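PDB 6U4B: WbbM protein from Klebsiella pneumoniae, which acts as a bifunctional O-antigen polymerase, probably combining two glycosyltransferase activities in one chain that assembles as a trimer. Local coordinates for residues S73-N76 against P77-E81; A185-A188 against I189-L193; V224-S227 against E228-S232; E250-V253 against I254-A258; Y265-K268 against L269-D272. One frame throughout, in Å; residues are numbered along the deposited sequence.

Contact 1 (S73-N76 against P77-E81); sequences SFKN and PFYCE
The F78 ring meets K75 with its edge: CD2 stands 3.5 Å from K75 O, and K75 CA lies in the ring plane. Over one face of the same ring sits P77 CB, 3.8 Å above the plane and shifted toward the rim. F74 also has one face occupied, by K75 CG. The Y79 ring is approached obliquely by the lysine chain, with K75 CD 3.6 Å from Y79 CE1. K75 and Y79 run side by side in the same direction; both carry CG opposite the carbonyl carbon (chi1 -56° and -82°), and the lysine is extended beyond CG. Their polar ends therefore share an outside partner, E238, which forms a salt bridge with K75 NZ and a hydrogen bond with Y79 OH.

K75 is the N-cap residue of the short helix 76-79, and its carbonyl oxygen accepts two amides. The Y79 N to K75 O bond is the shorter and straighter at 2.7 Å, whereas F78 N comes to K75 O at 2.9 Å from well above the carbonyl plane. C80 N closes the next turn on N76 O at 3.0 Å. C80 itself leaves the helix with positive phi (57°), which turns the chain away. From a neighbouring subunit, M547 packs on K75 and F78, and F543 on Y79.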
loop_
_atom_site.group_PDB
_atom_site.type_symbol
_atom_site.label_atom_id
_atom_site.label_comp_id
_atom_site.label_asym_id
_atom_site.label_seq_id
_atom_site.Cartn_x
_atom_site.Cartn_y
_atom_site.Cartn_z
ATOM N N SER A 73 -30.544 3.407 -19.776
ATOM C CA SER A 73 -30.809 2.416 -18.737
ATOM C C SER A 73 -30.911 3.054 -17.356
ATOM O O SER A 73 -31.755 2.656 -16.543
ATOM C CB SER A 73 -29.721 1.345 -18.751
ATOM O OG SER A 73 -29.953 0.363 -17.756
ATOM N N PHE A 74 -30.067 4.048 -17.067
ATOM C CA PHE A 74 -30.097 4.664 -15.745
ATOM C C PHE A 74 -31.405 5.398 -15.472
ATOM O O PHE A 74 -31.731 5.638 -14.306
ATOM C CB PHE A 74 -28.903 5.612 -15.569
ATOM C CG PHE A 74 -29.035 6.917 -16.311
ATOM C CD1 PHE A 74 -28.653 7.020 -17.639
ATOM C CD2 PHE A 74 -29.529 8.045 -15.673
ATOM C CE1 PHE A 74 -28.774 8.222 -18.321
ATOM C CE2 PHE A 74 -29.651 9.250 -16.349
ATOM C CZ PHE A 74 -29.272 9.339 -17.673
ATOM N N LYS A 75 -32.166 5.746 -16.511
ATOM C CA LYS A 75 -33.454 6.407 -16.335
ATOM C C LYS A 75 -34.600 5.427 -16.083
ATOM O O LYS A 75 -35.759 5.856 -16.029
ATOM C CB LYS A 75 -33.784 7.267 -17.559
ATOM C CG LYS A 75 -32.738 8.314 -17.927
ATOM C CD LYS A 75 -33.349 9.330 -18.880
ATOM C CE LYS A 75 -32.328 9.947 -19.817
ATOM N NZ LYS A 75 -32.999 10.868 -20.791
ATOM N N ASN A 76 -34.300 4.137 -15.929
ATOM C CA ASN A 76 -35.348 3.143 -15.700
ATOM C C ASN A 76 -36.237 3.431 -14.492
ATOM O O ASN A 76 -37.434 3.106 -14.561
ATOM C CB ASN A 76 -34.711 1.754 -15.576
ATOM C CG ASN A 76 -35.743 0.650 -15.396
ATOM O OD1 ASN A 76 -36.364 0.198 -16.362
ATOM N ND2 ASN A 76 -35.925 0.209 -14.156
ATOM N N PRO A 77 -35.749 3.994 -13.379
ATOM C CA PRO A 77 -36.677 4.359 -12.294
ATOM C C PRO A 77 -37.775 5.314 -12.724
ATOM O O PRO A 77 -38.799 5.402 -12.037
ATOM C CB PRO A 77 -35.758 5.008 -11.250
ATOM C CG PRO A 77 -34.448 4.356 -11.466
ATOM C CD PRO A 77 -34.344 4.136 -12.949
ATOM N N PHE A 78 -37.597 6.027 -13.831
ATOM C CA PHE A 78 -38.550 7.031 -14.289
ATOM C C PHE A 78 -39.198 6.673 -15.615
ATOM O O PHE A 78 -40.383 6.943 -15.807
ATOM C CB PHE A 78 -37.849 8.397 -14.409
ATOM C CG PHE A 78 -36.837 8.653 -13.323
ATOM C CD1 PHE A 78 -37.208 9.277 -12.143
ATOM C CD2 PHE A 78 -35.516 8.258 -13.478
ATOM C CE1 PHE A 78 -36.282 9.505 -11.139
ATOM C CE2 PHE A 78 -34.586 8.481 -12.478
ATOM C CZ PHE A 78 -34.970 9.107 -11.308
ATOM N N TYR A 79 -38.452 6.062 -16.533
ATOM C CA TYR A 79 -38.995 5.672 -17.826
ATOM C C TYR A 79 -39.616 4.281 -17.822
ATOM O O TYR A 79 -40.370 3.957 -18.747
ATOM C CB TYR A 79 -37.899 5.730 -18.895
ATOM C CG TYR A 79 -37.657 7.110 -19.460
ATOM C CD1 TYR A 79 -37.115 8.124 -18.675
ATOM C CD2 TYR A 79 -37.960 7.398 -20.785
ATOM C CE1 TYR A 79 -36.889 9.389 -19.192
ATOM C CE2 TYR A 79 -37.736 8.659 -21.312
ATOM C CZ TYR A 79 -37.200 9.649 -20.510
ATOM O OH TYR A 79 -36.977 10.902 -21.029
ATOM N N CYS A 80 -39.315 3.462 -16.820
ATOM C CA CYS A 80 -39.816 2.081 -16.707
ATOM C C CYS A 80 -39.406 1.335 -17.979
ATOM O O CYS A 80 -38.274 1.511 -18.455
ATOM C CB CYS A 80 -41.305 2.088 -16.414
ATOM S SG CYS A 80 -41.721 2.561 -14.721
ATOM N N GLU A 81 -40.296 0.523 -18.563
ATOM C CA GLU A 81 -39.949 -0.298 -19.718
ATOM C C GLU A 81 -39.623 0.507 -20.968
ATOM O O GLU A 81 -39.236 -0.092 -21.977
ATOM C CB GLU A 81 -41.085 -1.269 -20.037
ATOM C CG GLU A 81 -41.034 -2.563 -19.259
ATOM C CD GLU A 81 -42.049 -2.616 -18.141
ATOM O OE1 GLU A 81 -42.323 -1.560 -17.533
ATOM O OE2 GLU A 81 -42.578 -3.716 -17.880
#

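Contact 2 (A185-A188 against I189-L193); sequences AAIA and IVEKL
I189 folds back along helix 180-193 toward A185, one turn earlier, in the i to i+4 pattern of an alpha-helix. The side chain follows the helix surface because CG1 stands opposite its own carbonyl carbon (chi1 -66°), which brings I189 CG1 to 3.2 Å from A185 O. V190 repeats this one residue on: CG2, in the equivalent position, lies 3.2 Å from A186 O, while CG1 is directed away from the segment 185-188. Since A185 and A186 end at CB, these two contacts are made by branches against backbone carbonyls and not by side chain on side chain.

I187 and E191 form the one side-chain pair across the turn, and it is loose, CG2 of I187 lying 4.4 Å from CG of E191. With CG anti to its own carbonyl carbon (chi1 -67°), E191 lays that methylene against I187 O; the bend at chi2 then turns the carboxylate away.

Beneath these groups the backbone ladder is regular for V190, E191 and K192; V190 N reaches A186 O at 3.1 Å. The amide of I189 is less well served, its bonds to A185 O and A186 O both being weak. Three helices pack on this one: I201 of helix 198-206 meets I187, V190 and E191, L237 of helix 220-240 meets A186, and L261 of helix 253-272 meets V190. At the exposed end, K192 N is bonded to A188 O at 3.0 Å, and K192 CB rests 3.6 Å from that same oxygen.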
loop_
_atom_site.group_PDB
_atom_site.type_symbol
_atom_site.label_atom_id
_atom_site.label_comp_id
_atom_site.label_asym_id
_atom_site.label_seq_id
_atom_site.Cartn_x
_atom_site.Cartn_y
_atom_site.Cartn_z
ATOM N N ALA A 185 -48.250 19.288 -19.176
ATOM C CA ALA A 185 -47.013 19.718 -19.820
ATOM C C ALA A 185 -46.717 18.883 -21.058
ATOM O O ALA A 185 -46.240 19.409 -22.072
ATOM C CB ALA A 185 -45.854 19.637 -18.828
ATOM N N ALA A 186 -46.991 17.577 -20.995
ATOM C CA ALA A 186 -46.768 16.718 -22.153
ATOM C C ALA A 186 -47.752 17.033 -23.273
ATOM O O ALA A 186 -47.391 16.979 -24.454
ATOM C CB ALA A 186 -46.866 15.249 -21.744
ATOM N N ILE A 187 -48.997 17.367 -22.921
ATOM C CA ILE A 187 -49.996 17.702 -23.934
ATOM C C ILE A 187 -49.583 18.954 -24.697
ATOM O O ILE A 187 -49.685 19.009 -25.930
ATOM C CB ILE A 187 -51.385 17.865 -23.285
ATOM C CG1 ILE A 187 -51.909 16.514 -22.802
ATOM C CG2 ILE A 187 -52.371 18.503 -24.258
ATOM C CD1 ILE A 187 -51.954 15.457 -23.886
ATOM N N ALA A 188 -49.102 19.975 -23.982
ATOM C CA ALA A 188 -48.678 21.205 -24.642
ATOM C C ALA A 188 -47.533 20.953 -25.613
ATOM O O ALA A 188 -47.450 21.607 -26.659
ATOM C CB ALA A 188 -48.273 22.248 -23.599
ATOM N N ILE A 189 -46.653 20.003 -25.295
ATOM C CA ILE A 189 -45.521 19.717 -26.170
ATOM C C ILE A 189 -45.989 19.053 -27.459
ATOM O O ILE A 189 -45.521 19.395 -28.552
ATOM C CB ILE A 189 -44.488 18.856 -25.422
ATOM C CG1 ILE A 189 -43.880 19.657 -24.271
ATOM C CG2 ILE A 189 -43.406 18.366 -26.371
ATOM C CD1 ILE A 189 -43.028 18.834 -23.348
ATOM N N VAL A 190 -46.916 18.097 -27.357
ATOM C CA VAL A 190 -47.479 17.479 -28.555
ATOM C C VAL A 190 -48.162 18.529 -29.419
ATOM O O VAL A 190 -48.041 18.515 -30.650
ATOM C CB VAL A 190 -48.453 16.351 -28.169
ATOM C CG1 VAL A 190 -48.953 15.634 -29.419
ATOM C CG2 VAL A 190 -47.789 15.375 -27.214
ATOM N N GLU A 191 -48.884 19.460 -28.788
ATOM C CA GLU A 191 -49.560 20.515 -29.535
ATOM C C GLU A 191 -48.565 21.398 -30.277
ATOM O O GLU A 191 -48.764 21.713 -31.456
ATOM C CB GLU A 191 -50.418 21.359 -28.590
ATOM C CG GLU A 191 -51.606 20.631 -27.989
ATOM C CD GLU A 191 -52.803 20.623 -28.910
ATOM O OE1 GLU A 191 -52.674 21.099 -30.058
ATOM O OE2 GLU A 191 -53.877 20.150 -28.486
ATOM N N LYS A 192 -47.486 21.804 -29.607
ATOM C CA LYS A 192 -46.505 22.680 -30.241
ATOM C C LYS A 192 -45.711 21.944 -31.312
ATOM O O LYS A 192 -45.587 22.423 -32.444
ATOM C CB LYS A 192 -45.562 23.265 -29.192
ATOM C CG LYS A 192 -44.384 24.015 -29.795
ATOM C CD LYS A 192 -43.283 24.272 -28.781
ATOM C CE LYS A 192 -43.705 25.295 -27.741
ATOM N NZ LYS A 192 -42.588 25.600 -26.799
ATOM N N LEU A 193 -45.162 20.779 -30.972
ATOM C CA LEU A 193 -44.304 20.057 -31.903
ATOM C C LEU A 193 -45.087 19.407 -33.032
ATOM O O LEU A 193 -44.591 19.343 -34.163
ATOM C CB LEU A 193 -43.487 19.000 -31.153
ATOM C CG LEU A 193 -42.476 19.548 -30.137
ATOM C CD1 LEU A 193 -41.625 18.428 -29.563
ATOM C CD2 LEU A 193 -41.605 20.619 -30.780
#

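Contact 3 (V224-S227 against E228-S232); sequences VDYS and EWLFS
Y226 is packed by two apolar groups of the following turn, both on the same side of its ring plane. L230 lies alongside it, pointing the same way, with CB over one face of the phenol ring, 4.0 Å above the plane and toward the rim, and CD2 3.9 Å from Y226 CZ. W229 crosses the tyrosine at a slant, its CE3 coming within 3.9 Å of Y226 CD2. Spaced i, i+3 and i+4, the three share a flank of helix 220-240, and CG anti to the backbone N in each (chi1 173° to 177°) gives them a similar direction. On another flank F231 presents its ring edge to the backbone, S227 O lying in the ring plane, 3.4 Å from F231 CD2.

The hydrogen bonds across the segments form an unbroken i to i+4 series. E228 N binds V224 O at an N-H...acceptor angle of 175°, F231 N binds S227 O almost as straight, and L230 N approaches Y226 O to 2.7 Å. S227 OG has its polar partners outside, F223 O one turn earlier and H85 NE2 of helix 82-91.

Toward solvent, V224 and E228 lie side by side, CG1 of the valine 3.9 Å from OE2 of the glutamate. The chemistry thus divides: aromatic and aliphatic groups fill the buried side, where L261 of helix 253-272 packs on W229 and L230, while the E228 carboxylate stays exposed.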
loop_
_atom_site.group_PDB
_atom_site.type_symbol
_atom_site.label_atom_id
_atom_site.label_comp_id
_atom_site.label_asym_id
_atom_site.label_seq_id
_atom_site.Cartn_x
_atom_site.Cartn_y
_atom_site.Cartn_z
ATOM N N VAL A 224 -40.732 2.443 -35.720
ATOM C CA VAL A 224 -39.739 3.506 -35.853
ATOM C C VAL A 224 -40.403 4.874 -35.794
ATOM O O VAL A 224 -39.919 5.785 -35.109
ATOM C CB VAL A 224 -38.931 3.326 -37.152
ATOM C CG1 VAL A 224 -38.156 4.596 -37.478
ATOM C CG2 VAL A 224 -37.984 2.155 -37.022
ATOM N N ASP A 225 -41.520 5.045 -36.506
ATOM C CA ASP A 225 -42.214 6.328 -36.504
ATOM C C ASP A 225 -42.709 6.683 -35.107
ATOM O O ASP A 225 -42.546 7.819 -34.645
ATOM C CB ASP A 225 -43.375 6.299 -37.496
ATOM C CG ASP A 225 -44.095 7.630 -37.581
ATOM O OD1 ASP A 225 -43.572 8.547 -38.248
ATOM O OD2 ASP A 225 -45.180 7.763 -36.972
ATOM N N TYR A 226 -43.318 5.716 -34.417
ATOM C CA TYR A 226 -43.787 5.963 -33.057
ATOM C C TYR A 226 -42.624 6.261 -32.117
ATOM O O TYR A 226 -42.747 7.096 -31.212
ATOM C CB TYR A 226 -44.597 4.764 -32.561
ATOM C CG TYR A 226 -44.985 4.840 -31.102
ATOM C CD1 TYR A 226 -44.618 3.835 -30.215
ATOM C CD2 TYR A 226 -45.709 5.919 -30.610
ATOM C CE1 TYR A 226 -44.968 3.898 -28.877
ATOM C CE2 TYR A 226 -46.064 5.994 -29.275
ATOM C CZ TYR A 226 -45.689 4.980 -28.412
ATOM O OH TYR A 226 -46.038 5.047 -27.081
ATOM N N SER A 227 -41.485 5.595 -32.319
ATOM C CA SER A 227 -40.324 5.831 -31.466
ATOM C C SER A 227 -39.801 7.255 -31.630
ATOM O O SER A 227 -39.579 7.962 -30.640
ATOM C CB SER A 227 -39.224 4.815 -31.780
ATOM O OG SER A 227 -39.677 3.489 -31.563
ATOM N N GLU A 228 -39.593 7.689 -32.876
ATOM C CA GLU A 228 -39.131 9.053 -33.114
ATOM C C GLU A 228 -40.119 10.069 -32.560
ATOM O O GLU A 228 -39.719 11.097 -32.001
ATOM C CB GLU A 228 -38.912 9.280 -34.611
ATOM C CG GLU A 228 -37.756 8.492 -35.207
ATOM C CD GLU A 228 -37.728 8.560 -36.723
ATOM O OE1 GLU A 228 -38.741 8.986 -37.319
ATOM O OE2 GLU A 228 -36.697 8.186 -37.319
ATOM N N TRP A 229 -41.415 9.785 -32.692
ATOM C CA TRP A 229 -42.441 10.697 -32.202
ATOM C C TRP A 229 -42.478 10.716 -30.678
ATOM O O TRP A 229 -42.466 11.789 -30.061
ATOM C CB TRP A 229 -43.797 10.289 -32.781
ATOM C CG TRP A 229 -44.969 11.099 -32.308
ATOM C CD1 TRP A 229 -45.440 12.258 -32.854
ATOM C CD2 TRP A 229 -45.838 10.790 -31.212
ATOM N NE1 TRP A 229 -46.540 12.698 -32.158
ATOM C CE2 TRP A 229 -46.806 11.812 -31.146
ATOM C CE3 TRP A 229 -45.889 9.751 -30.275
ATOM C CZ2 TRP A 229 -47.813 11.828 -30.180
ATOM C CZ3 TRP A 229 -46.887 9.768 -29.318
ATOM C CH2 TRP A 229 -47.836 10.799 -29.278
ATOM N N LEU A 230 -42.512 9.537 -30.052
ATOM C CA LEU A 230 -42.661 9.468 -28.600
ATOM C C LEU A 230 -41.476 10.109 -27.886
ATOM O O LEU A 230 -41.653 10.922 -26.972
ATOM C CB LEU A 230 -42.825 8.016 -28.153
ATOM C CG LEU A 230 -42.839 7.784 -26.640
ATOM C CD1 LEU A 230 -44.098 8.364 -26.010
ATOM C CD2 LEU A 230 -42.695 6.303 -26.305
ATOM N N PHE A 231 -40.255 9.756 -28.290
ATOM C CA PHE A 231 -39.089 10.217 -27.550
ATOM C C PHE A 231 -38.717 11.659 -27.865
ATOM O O PHE A 231 -38.042 12.293 -27.051
ATOM C CB PHE A 231 -37.906 9.280 -27.795
ATOM C CG PHE A 231 -38.018 7.980 -27.054
ATOM C CD1 PHE A 231 -37.732 7.918 -25.702
ATOM C CD2 PHE A 231 -38.441 6.829 -27.698
ATOM C CE1 PHE A 231 -37.848 6.731 -25.008
ATOM C CE2 PHE A 231 -38.561 5.635 -27.009
ATOM C CZ PHE A 231 -38.264 5.586 -25.661
ATOM N N SER A 232 -39.147 12.196 -29.011
ATOM C CA SER A 232 -39.008 13.633 -29.230
ATOM C C SER A 232 -39.847 14.413 -28.227
ATOM O O SER A 232 -39.428 15.470 -27.738
ATOM C CB SER A 232 -39.408 13.995 -30.660
ATOM O OG SER A 232 -40.810 13.887 -30.840
#

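Contact 4 (E250-V253 against I254-A258); sequences EKRV and IGHIA
H256 reaches back to R252, the N-cap residue of helix 253-272, and touches both its backbone carbonyl and its side chain. The guanidinium of R252 has H256 CE1 over the centre of one face, 3.5 Å above its plane. With the planes 74° apart, the imidazole stands steeply on the guanidinium, CE1 foremost. Lower down, H256 NE2 lies 3.5 Å from R252 CB, and R252 O sits over a face of the imidazole, 3.1 Å above its plane toward the rim.

H256 chi1 of -64° turns the ring back along the helix, above the turn closed by H256 N to R252 O, 3.0 Å and nearly along the C=O axis. The arginine chain bends at chi3 (68°), which brings its flat end over the imidazole edge. One residue on, V253 and I257 run side by side, CG2 of the valine 3.7 Å from CD1 of the isoleucine.

Farther out, Y172 of helix 168-173 and D182 of helix 180-193 pack on both V253 and I257, and L178 touches H256. On I254, L234 and L237 of helix 220-240 are joined by F543 of a neighbouring subunit. The second turn bond is I257 N to V253 O, 2.9 Å.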
loop_
_atom_site.group_PDB
_atom_site.type_symbol
_atom_site.label_atom_id
_atom_site.label_comp_id
_atom_site.label_asym_id
_atom_site.label_seq_id
_atom_site.Cartn_x
_atom_site.Cartn_y
_atom_site.Cartn_z
ATOM N N GLU A 250 -44.481 7.828 -7.834
ATOM C CA GLU A 250 -44.601 9.099 -8.541
ATOM C C GLU A 250 -43.475 9.291 -9.549
ATOM O O GLU A 250 -43.684 9.900 -10.608
ATOM C CB GLU A 250 -44.609 10.258 -7.544
ATOM C CG GLU A 250 -45.824 10.312 -6.626
ATOM C CD GLU A 250 -45.706 11.413 -5.586
ATOM O OE1 GLU A 250 -44.667 11.461 -4.896
ATOM O OE2 GLU A 250 -46.640 12.235 -5.466
ATOM N N LYS A 251 -42.280 8.776 -9.243
ATOM C CA LYS A 251 -41.119 8.969 -10.107
ATOM C C LYS A 251 -41.293 8.327 -11.478
ATOM O O LYS A 251 -40.625 8.743 -12.430
ATOM C CB LYS A 251 -39.862 8.414 -9.433
ATOM C CG LYS A 251 -39.238 9.347 -8.408
ATOM C CD LYS A 251 -38.541 8.563 -7.304
ATOM C CE LYS A 251 -37.069 8.898 -7.211
ATOM N NZ LYS A 251 -36.449 8.215 -6.041
ATOM N N ARG A 252 -42.172 7.333 -11.604
ATOM C CA ARG A 252 -42.490 6.717 -12.881
ATOM C C ARG A 252 -43.368 7.612 -13.775
ATOM O O ARG A 252 -44.039 7.084 -14.672
ATOM C CB ARG A 252 -43.174 5.367 -12.642
ATOM C CG ARG A 252 -42.385 4.428 -11.740
ATOM C CD ARG A 252 -43.287 3.376 -11.120
ATOM N NE ARG A 252 -43.797 2.438 -12.113
ATOM C CZ ARG A 252 -44.988 1.856 -12.033
ATOM N NH1 ARG A 252 -45.382 1.007 -12.973
ATOM N NH2 ARG A 252 -45.789 2.136 -11.014
ATOM N N VAL A 253 -43.345 8.931 -13.551
ATOM C CA VAL A 253 -44.222 9.850 -14.271
ATOM C C VAL A 253 -44.026 9.729 -15.776
ATOM O O VAL A 253 -44.994 9.775 -16.546
ATOM C CB VAL A 253 -43.980 11.288 -13.784
ATOM C CG1 VAL A 253 -42.501 11.583 -13.744
ATOM C CG2 VAL A 253 -44.696 12.296 -14.689
ATOM N N ILE A 254 -42.778 9.553 -16.216
ATOM C CA ILE A 254 -42.494 9.465 -17.647
ATOM C C ILE A 254 -43.188 8.251 -18.250
ATOM O O ILE A 254 -43.859 8.345 -19.283
ATOM C CB ILE A 254 -40.976 9.421 -17.888
ATOM C CG1 ILE A 254 -40.287 10.591 -17.183
ATOM C CG2 ILE A 254 -40.673 9.449 -19.382
ATOM C CD1 ILE A 254 -40.599 11.942 -17.791
ATOM N N GLY A 255 -43.032 7.089 -17.609
ATOM C CA GLY A 255 -43.681 5.888 -18.111
ATOM C C GLY A 255 -45.193 5.993 -18.094
ATOM O O GLY A 255 -45.866 5.548 -19.027
ATOM N N HIS A 256 -45.748 6.585 -17.033
ATOM C CA HIS A 256 -47.194 6.764 -16.954
ATOM C C HIS A 256 -47.698 7.676 -18.065
ATOM O O HIS A 256 -48.746 7.412 -18.667
ATOM C CB HIS A 256 -47.576 7.323 -15.584
ATOM C CG HIS A 256 -47.268 6.399 -14.447
ATOM N ND1 HIS A 256 -47.392 5.030 -14.547
ATOM C CD2 HIS A 256 -46.839 6.648 -13.187
ATOM C CE1 HIS A 256 -47.057 4.475 -13.396
ATOM N NE2 HIS A 256 -46.717 5.435 -12.554
ATOM N N ILE A 257 -46.961 8.749 -18.358
ATOM C CA ILE A 257 -47.385 9.682 -19.397
ATOM C C ILE A 257 -47.322 9.019 -20.767
ATOM O O ILE A 257 -48.200 9.221 -21.615
ATOM C CB ILE A 257 -46.535 10.965 -19.334
ATOM C CG1 ILE A 257 -46.955 11.812 -18.130
ATOM C CG2 ILE A 257 -46.658 11.764 -20.621
ATOM C CD1 ILE A 257 -46.160 13.093 -17.963
ATOM N N ALA A 258 -46.295 8.197 -20.999
ATOM C CA ALA A 258 -46.154 7.499 -22.272
ATOM C C ALA A 258 -47.318 6.560 -22.553
ATOM O O ALA A 258 -47.589 6.268 -23.725
ATOM C CB ALA A 258 -44.840 6.717 -22.299
#

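Contact 5 (Y265-K268 against L269-D272); sequences YIIK and LQQD
I267 O accepts the amide of Q271 at 2.9 Å, with an N-H...acceptor angle of 146°, and the methylene of the same glutamine crowds it: Q271 CG lies 3.2 Å from I267 O. I267 and Q271 run side by side, and beyond that carbonyl Q271 NE2 lies 3.6 Å from I267 CG2; this NE2 also makes a weak hydrogen bond to T203 of helix 198-206.

L269 lies over one face of the buried Y265 ring. Its CD1 makes a CH-pi contact there, 4.2 Å from the ring centroid and 21° off the normal, and CD2 touches Y265 CE2 at 3.6 Å. The tyrosine swings toward L269 because its CG is opposite the backbone N (chi1 176°), and its OH is held by D225 of helix 220-240.

K268 and D272 pair as a salt bridge, the lysine curling forward to the next turn through bends at chi2 and chi4. The modelled separation of NZ from OD2 is implausibly short, so its exact geometry is doubtful. K268 also makes a cation-pi contact with Y197. I266 is met by the glutamine end of Q270, whose OE1 lies 3.8 Å from I266 CG2.

Four successive i to i+4 amide bonds identify the last two turns of an alpha-helix, here the end of helix 253-272, with Y265 and I266 buried and Q270, Q271 and D272 exposed.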
loop_
_atom_site.group_PDB
_atom_site.type_symbol
_atom_site.label_atom_id
_atom_site.label_comp_id
_atom_site.label_asym_id
_atom_site.label_seq_id
_atom_site.Cartn_x
_atom_site.Cartn_y
_atom_site.Cartn_z
ATOM N N TYR A 265 -51.198 8.624 -30.118
ATOM C CA TYR A 265 -50.548 8.285 -31.379
ATOM C C TYR A 265 -51.391 7.317 -32.201
ATOM O O TYR A 265 -51.529 7.489 -33.417
ATOM C CB TYR A 265 -49.163 7.696 -31.108
ATOM C CG TYR A 265 -48.442 7.224 -32.349
ATOM C CD1 TYR A 265 -47.716 8.110 -33.135
ATOM C CD2 TYR A 265 -48.483 5.891 -32.735
ATOM C CE1 TYR A 265 -47.057 7.681 -34.272
ATOM C CE2 TYR A 265 -47.828 5.453 -33.869
ATOM C CZ TYR A 265 -47.117 6.350 -34.634
ATOM O OH TYR A 265 -46.462 5.911 -35.762
ATOM N N ILE A 266 -51.956 6.291 -31.558
ATOM C CA ILE A 266 -52.761 5.312 -32.283
ATOM C C ILE A 266 -54.022 5.957 -32.838
ATOM O O ILE A 266 -54.401 5.717 -33.991
ATOM C CB ILE A 266 -53.093 4.114 -31.373
ATOM C CG1 ILE A 266 -51.840 3.284 -31.097
ATOM C CG2 ILE A 266 -54.182 3.247 -31.997
ATOM C CD1 ILE A 266 -52.082 2.098 -30.194
ATOM N N ILE A 267 -54.689 6.790 -32.034
ATOM C CA ILE A 267 -55.924 7.431 -32.478
ATOM C C ILE A 267 -55.661 8.308 -33.695
ATOM O O ILE A 267 -56.479 8.371 -34.621
ATOM C CB ILE A 267 -56.549 8.229 -31.317
ATOM C CG1 ILE A 267 -57.090 7.272 -30.250
ATOM C CG2 ILE A 267 -57.649 9.158 -31.820
ATOM C CD1 ILE A 267 -57.599 7.965 -29.012
ATOM N N LYS A 268 -54.508 8.979 -33.725
ATOM C CA LYS A 268 -54.145 9.788 -34.883
ATOM C C LYS A 268 -53.978 8.928 -36.130
ATOM O O LYS A 268 -54.384 9.329 -37.228
ATOM C CB LYS A 268 -52.862 10.565 -34.583
ATOM C CG LYS A 268 -52.169 11.163 -35.795
ATOM C CD LYS A 268 -52.974 12.290 -36.408
ATOM C CE LYS A 268 -52.113 13.109 -37.353
ATOM N NZ LYS A 268 -51.317 12.243 -38.264
ATOM N N LEU A 269 -53.387 7.741 -35.983
ATOM C CA LEU A 269 -53.214 6.855 -37.130
ATOM C C LEU A 269 -54.555 6.348 -37.646
ATOM O O LEU A 269 -54.744 6.205 -38.861
ATOM C CB LEU A 269 -52.305 5.685 -36.756
ATOM C CG LEU A 269 -50.844 5.756 -37.205
ATOM C CD1 LEU A 269 -50.237 7.113 -36.878
ATOM C CD2 LEU A 269 -50.041 4.637 -36.559
ATOM N N GLN A 270 -55.497 6.076 -36.741
ATOM C CA GLN A 270 -56.821 5.629 -37.162
ATOM C C GLN A 270 -57.614 6.751 -37.819
ATOM O O GLN A 270 -58.419 6.495 -38.721
ATOM C CB GLN A 270 -57.584 5.063 -35.964
ATOM C CG GLN A 270 -56.914 3.850 -35.339
ATOM C CD GLN A 270 -57.457 3.516 -33.963
ATOM O OE1 GLN A 270 -57.614 4.394 -33.114
ATOM N NE2 GLN A 270 -57.748 2.240 -33.737
ATOM N N GLN A 271 -57.401 7.996 -37.387
ATOM C CA GLN A 271 -58.120 9.116 -37.984
ATOM C C GLN A 271 -57.577 9.469 -39.362
ATOM O O GLN A 271 -58.329 9.954 -40.216
ATOM C CB GLN A 271 -58.059 10.334 -37.061
ATOM C CG GLN A 271 -58.879 10.190 -35.792
ATOM C CD GLN A 271 -58.627 11.310 -34.802
ATOM O OE1 GLN A 271 -57.641 12.043 -34.908
ATOM N NE2 GLN A 271 -59.520 11.447 -33.827
ATOM N N ASP A 272 -56.286 9.231 -39.603
ATOM C CA ASP A 272 -55.709 9.576 -40.899
ATOM C C ASP A 272 -56.180 8.624 -41.993
ATOM O O ASP A 272 -56.508 9.062 -43.102
ATOM C CB ASP A 272 -54.185 9.584 -40.813
ATOM C CG ASP A 272 -53.647 10.827 -40.131
ATOM O OD1 ASP A 272 -54.333 11.873 -40.170
ATOM O OD2 ASP A 272 -52.536 10.764 -39.563
#

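All five contacts lie in the N-terminal, DUF4422 part of the chain and follow in order without interleaving. Contacts 1 and 4 are the closest pair, with centres about 9 Å apart: F78 O takes a probable hydrogen bond from G255 N, which ties helix 76-79 to the start of helix 253-272. Contacts 4 and 5 sit on that same helix, about 22 Å apart between centres, and do not touch. Contact 3, on helix 220-240, touches all the others, and lies about 14 Å from contact 2 and from contact 5, centre to centre. The contacts therefore trace one helical cluster, distant from the magnesium site of the second domain.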